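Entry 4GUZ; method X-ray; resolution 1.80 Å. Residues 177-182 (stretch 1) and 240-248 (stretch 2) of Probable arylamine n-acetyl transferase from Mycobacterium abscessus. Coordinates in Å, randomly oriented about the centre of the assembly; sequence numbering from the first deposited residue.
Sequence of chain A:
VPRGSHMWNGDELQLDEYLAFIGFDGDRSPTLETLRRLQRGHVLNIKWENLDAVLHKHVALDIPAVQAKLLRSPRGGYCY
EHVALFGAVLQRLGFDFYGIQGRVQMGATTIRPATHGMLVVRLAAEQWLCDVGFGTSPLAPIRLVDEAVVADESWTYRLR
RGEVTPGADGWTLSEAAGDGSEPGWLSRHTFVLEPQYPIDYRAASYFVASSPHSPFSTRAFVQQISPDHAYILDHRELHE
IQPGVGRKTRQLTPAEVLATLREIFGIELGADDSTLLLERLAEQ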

# COMPACT_ATOMS: atom_id res chain seq x y z
N ALA A 177 -12.66 -10.03 -11.08
CA ALA A 177 -13.98 -9.92 -10.46
C ALA A 177 -14.25 -11.08 -9.49
O ALA A 177 -13.80 -12.21 -9.74
CB ALA A 177 -15.05 -9.90 -11.55
N GLY A 178 -14.99 -10.79 -8.42
CA GLY A 178 -15.37 -11.77 -7.41
C GLY A 178 -14.18 -12.44 -6.77
O GLY A 178 -14.21 -13.66 -6.56
N ASP A 179 -13.12 -11.66 -6.46
CA ASP A 179 -11.88 -12.13 -5.84
C ASP A 179 -11.25 -13.27 -6.69
O ASP A 179 -10.65 -14.18 -6.13
CB ASP A 179 -12.12 -12.60 -4.39
CG ASP A 179 -12.74 -11.53 -3.51
OD1 ASP A 179 -12.24 -10.39 -3.53
OD2 ASP A 179 -13.68 -11.85 -2.76
N GLY A 180 -11.41 -13.18 -8.00
CA GLY A 180 -10.88 -14.14 -8.97
C GLY A 180 -11.79 -15.31 -9.30
O GLY A 180 -11.36 -16.22 -10.02
N SER A 181 -13.02 -15.34 -8.76
CA SER A 181 -13.93 -16.46 -9.01
C SER A 181 -14.80 -16.24 -10.24
O SER A 181 -15.48 -17.16 -10.70
CB SER A 181 -14.81 -16.70 -7.78
OG SER A 181 -15.77 -15.68 -7.60
N GLU A 182 -14.80 -15.03 -10.77
CA GLU A 182 -15.69 -14.75 -11.89
C GLU A 182 -14.94 -14.18 -13.07
O GLU A 182 -13.90 -13.55 -12.88
CB GLU A 182 -16.79 -13.74 -11.45
CG GLU A 182 -17.64 -14.19 -10.28
CD GLU A 182 -18.62 -13.15 -9.78
OE1 GLU A 182 -18.23 -11.97 -9.63
OE2 GLU A 182 -19.78 -13.53 -9.49
N GLU A 240 -12.43 -12.63 5.05
CA GLU A 240 -11.38 -13.63 4.77
C GLU A 240 -11.53 -14.03 3.32
O GLU A 240 -12.57 -14.53 2.94
CB GLU A 240 -11.50 -14.82 5.74
CG GLU A 240 -10.51 -15.91 5.39
CD GLU A 240 -10.23 -16.97 6.43
OE1 GLU A 240 -10.88 -16.96 7.50
OE2 GLU A 240 -9.33 -17.80 6.17
N ILE A 241 -10.49 -13.76 2.49
CA ILE A 241 -10.58 -13.94 1.04
C ILE A 241 -9.73 -15.11 0.55
O ILE A 241 -8.53 -15.17 0.81
CB ILE A 241 -10.15 -12.62 0.33
CG1 ILE A 241 -10.89 -11.37 0.90
CG2 ILE A 241 -10.31 -12.73 -1.21
CD1 ILE A 241 -10.10 -10.06 0.71
N GLN A 242 -10.36 -15.97 -0.25
CA GLN A 242 -9.72 -17.09 -0.92
C GLN A 242 -9.71 -16.76 -2.41
O GLN A 242 -10.74 -16.85 -3.08
CB GLN A 242 -10.42 -18.44 -0.61
CG GLN A 242 -9.78 -19.63 -1.37
CD GLN A 242 -8.28 -19.75 -1.15
OE1 GLN A 242 -7.79 -19.80 -0.02
NE2 GLN A 242 -7.51 -19.77 -2.24
N PRO A 243 -8.57 -16.27 -2.91
CA PRO A 243 -8.49 -15.91 -4.34
C PRO A 243 -8.91 -17.07 -5.24
O PRO A 243 -8.53 -18.21 -4.97
CB PRO A 243 -7.01 -15.56 -4.54
CG PRO A 243 -6.30 -16.19 -3.39
CD PRO A 243 -7.26 -16.11 -2.24
N GLY A 244 -9.71 -16.76 -6.26
CA GLY A 244 -10.25 -17.77 -7.17
C GLY A 244 -11.54 -18.42 -6.68
O GLY A 244 -12.20 -19.14 -7.44
N VAL A 245 -11.92 -18.18 -5.43
CA VAL A 245 -13.14 -18.75 -4.82
C VAL A 245 -14.10 -17.65 -4.34
O VAL A 245 -15.29 -17.69 -4.67
CB VAL A 245 -12.80 -19.73 -3.65
CG1 VAL A 245 -14.08 -20.23 -2.97
CG2 VAL A 245 -11.96 -20.91 -4.14
N GLY A 246 -13.60 -16.75 -3.50
CA GLY A 246 -14.44 -15.68 -2.96
C GLY A 246 -14.08 -15.33 -1.55
O GLY A 246 -12.91 -15.43 -1.16
N ARG A 247 -15.07 -14.83 -0.78
CA ARG A 247 -14.81 -14.41 0.58
C ARG A 247 -15.97 -14.68 1.50
O ARG A 247 -17.10 -14.91 1.07
CB ARG A 247 -14.42 -12.91 0.62
CG ARG A 247 -15.50 -11.96 0.17
CD ARG A 247 -15.09 -10.53 0.44
NE ARG A 247 -14.15 -10.05 -0.57
CZ ARG A 247 -13.59 -8.85 -0.54
NH1 ARG A 247 -13.85 -8.01 0.45
NH2 ARG A 247 -12.75 -8.48 -1.50
N LYS A 248 -15.66 -14.66 2.80
CA LYS A 248 -16.63 -14.79 3.86
C LYS A 248 -16.37 -13.62 4.81
O LYS A 248 -15.24 -13.12 4.86
CB LYS A 248 -16.54 -16.16 4.56
CG LYS A 248 -15.23 -16.42 5.33
CD LYS A 248 -15.36 -17.66 6.20
CE LYS A 248 -14.13 -17.91 7.02
NZ LYS A 248 -14.26 -19.15 7.83

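The loop 177-182 packs against a β-hairpin whose strands, 240-242 and 246-248, are joined by a tight turn, and Asp179 carries most of the contact. Its CA-to-CB bond points toward the hairpin, and with chi1 at m (-56°) and chi2 at -48° the carboxylate meets the guanidinium of Arg247 edge-on, near its plane. The result is a two-pronged salt bridge: Arg247 NH2 to Asp179 OD1 is 2.8 Å and Arg247 NE to Asp179 OD2 is 2.9 Å, both with N-H...O angles of 174°. Arg247 leaves its backbone sideways, but its p, t, p course, with chi4 near 180°, brings the end of the side chain back to the loop and presents NE and NH2 together. Beside this polar pair, the carboxylate carbon also packs on a methyl of buried Ile241 (Asp179 CG to Ile241 CG2, 3.6 Å).

The backbone of Asp179 holds the turn as well. Its carbonyl accepts a hydrogen bond from Gly244 (Gly244 N to Asp179 O, 2.7 Å, 160°) and a CA-H...O contact from Pro243 (Pro243 CA to Asp179 O, 3.3 Å). Next to it, Gly244 CA points a hydrogen almost straight at Gly180 O (3.4 Å, 171°). Gly180 and Gly244 both have positive phi, which favours glycine; at Gly180 the close approach adds a steric reason, since an ideal CB would lie 3.0 Å from Gly244 N.

Ser181 also directs its CA-to-CB bond toward the hairpin, with Ser181 CB 3.3 Å from Val245 O. Its p rotamer (71°), however, places the hydroxyl to donate within its own loop, from Ser181 OG to Gly178 O at 2.8 Å. That carbonyl also accepts Ser181 N at 3.0 Å, so backbone and side chain of one residue together brace the bend that presents Asp179. The CA-to-CB bond of Val245, by contrast, points away from the loop; its chi1 is t (175°).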